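Local coordinates for putative c-1-tetrahydrofolate synthase, cytoplasmic (Leishmania major, PDB 4A26) that catalyses both the NAD(P)-dependent dehydrogenation of N5,N10-methylenetetrahydrofolate and the hydrolysis of the resulting methenyl compound, interconverting one-carbon forms of tetrahydrofolate, at the interface of chains A and B. Sequence-based numbering; all coordinates share one arbitrary frame. Chains: chain A/B, Putative c-1-tetrahydrofolate synthase, cytoplasmic.

The interface of chains A and B. Residues chain A 173, 196, 198; chain B 138, 186, 189-191.
A:Arg173 and A:His196, on loops that follow strands 167-171 and 191-195, meet the C-terminal end of helix 178-187 of chain B and the turn beyond it, where B:Asn189 takes a positive phi (54°) before the chain enters strand 191-195. These residues belong to the Rossmann-type NAD(P)-binding domain, A:Arg173 lying in its glycine loop (GRSNIVG), so this part of the homodimer interface probably adjoins the nucleotide site; two-fold symmetry repeats it with the chains exchanged. It is a worked case of side chains from one subunit gripping the turn after a helix of the other. The arm of A:Arg173, extended from CG to NE, passes alongside B:Met186, the two side chains pointing opposite ways, and ends with guanidinium NH2 2.7 Å from the amide oxygen OD1 of B:Asn189. That oxygen lies at the guanidinium's edge, in its plane, although the two flat groups are turned 43° apart; NH1 adds a weak second bond. One guanidinium face lies over the ring of A:His196, whose ND1 sits 3.7 Å above the guanidinium plane. The ring is fixed at both nitrogens: A:Gly198 N donates to ND1 within its plane, and NE2 donates to the carbonyl O of B:Ala190 at 2.8 Å, approaching from above the carbonyl plane. CG of A:His196 stands between backbone N and carbonyl carbon (chi1 45°), which carries NE2 across to chain B. B:Met186 CG lies 3.9 Å from A:His196 CD2, on the side of the ring that A:Arg173 takes. B:Lys138 NZ comes within 4.1 Å of A:Arg173 NE, and together they may favour an anion such as the cofactor's phosphate.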
loop_
_atom_site.group_PDB
_atom_site.type_symbol
_atom_site.label_atom_id
_atom_site.label_comp_id
_atom_site.label_asym_id
_atom_site.label_seq_id
_atom_site.Cartn_x
_atom_site.Cartn_y
_atom_site.Cartn_z
ATOM N N ARG A 173 -4.094 -8.560 8.640
ATOM C CA ARG A 173 -3.829 -7.866 7.377
ATOM C C ARG A 173 -5.099 -7.248 6.779
ATOM O O ARG A 173 -5.182 -7.017 5.577
ATOM C CB ARG A 173 -3.189 -8.835 6.377
ATOM C CG ARG A 173 -3.980 -10.108 6.123
ATOM C CD ARG A 173 -3.344 -10.939 5.020
ATOM N NE ARG A 173 -3.926 -12.274 4.912
ATOM C CZ ARG A 173 -3.523 -13.203 4.050
ATOM N NH1 ARG A 173 -2.536 -12.953 3.193
ATOM N NH2 ARG A 173 -4.111 -14.394 4.036
ATOM N N HIS A 196 -0.685 -13.186 9.605
ATOM C CA HIS A 196 -2.033 -13.404 9.072
ATOM C C HIS A 196 -2.431 -14.889 9.118
ATOM O O HIS A 196 -1.691 -15.717 9.649
ATOM C CB HIS A 196 -2.117 -12.843 7.642
ATOM C CG HIS A 196 -0.950 -13.207 6.773
ATOM N ND1 HIS A 196 -0.779 -14.468 6.243
ATOM C CD2 HIS A 196 0.098 -12.471 6.332
ATOM C CE1 HIS A 196 0.330 -14.495 5.522
ATOM N NE2 HIS A 196 0.880 -13.295 5.559
ATOM N N GLY A 198 -2.357 -17.231 7.049
ATOM C CA GLY A 198 -1.361 -18.117 6.457
ATOM C C GLY A 198 -0.144 -18.321 7.338
ATOM O O GLY A 198 0.605 -19.278 7.149
ATOM N N LYS B 138 -7.579 -5.640 -0.369
ATOM C CA LYS B 138 -8.080 -7.021 -0.391
ATOM C C LYS B 138 -9.491 -7.093 -0.969
ATOM O O LYS B 138 -10.380 -6.353 -0.542
ATOM C CB LYS B 138 -8.095 -7.597 1.029
ATOM C CG LYS B 138 -8.069 -9.121 1.111
ATOM C CD LYS B 138 -6.663 -9.655 1.437
ATOM C CE LYS B 138 -6.690 -11.151 1.765
ATOM N NZ LYS B 138 -7.426 -11.449 3.034
ATOM N N MET B 186 2.571 -11.521 0.184
ATOM C CA MET B 186 1.549 -11.668 1.230
ATOM C C MET B 186 0.244 -12.218 0.667
ATOM O O MET B 186 -0.379 -13.071 1.292
ATOM C CB MET B 186 1.284 -10.345 1.962
ATOM C CG MET B 186 0.214 -10.442 3.059
ATOM S SD MET B 186 0.269 -9.113 4.287
ATOM C CE MET B 186 0.157 -7.666 3.232
ATOM N N ASN B 189 -0.068 -15.776 0.674
ATOM C CA ASN B 189 0.085 -16.294 2.042
ATOM C C ASN B 189 1.526 -16.567 2.495
ATOM O O ASN B 189 1.791 -17.507 3.250
ATOM C CB ASN B 189 -0.810 -17.521 2.262
ATOM C CG ASN B 189 -2.275 -17.147 2.449
ATOM O OD1 ASN B 189 -2.644 -15.970 2.389
ATOM N ND2 ASN B 189 -3.115 -18.151 2.685
ATOM N N ALA B 190 2.449 -15.720 2.045
ATOM C CA ALA B 190 3.774 -15.651 2.637
ATOM C C ALA B 190 3.732 -14.646 3.792
ATOM O O ALA B 190 3.003 -13.655 3.733
ATOM C CB ALA B 190 4.794 -15.232 1.594
ATOM N N THR B 191 4.498 -14.914 4.847
ATOM C CA THR B 191 4.595 -14.001 5.982
ATOM C C THR B 191 5.803 -13.098 5.750
ATOM O O THR B 191 6.941 -13.501 5.989
ATOM C CB THR B 191 4.723 -14.762 7.316
ATOM O OG1 THR B 191 3.530 -15.527 7.547
ATOM C CG2 THR B 191 4.940 -13.795 8.479
#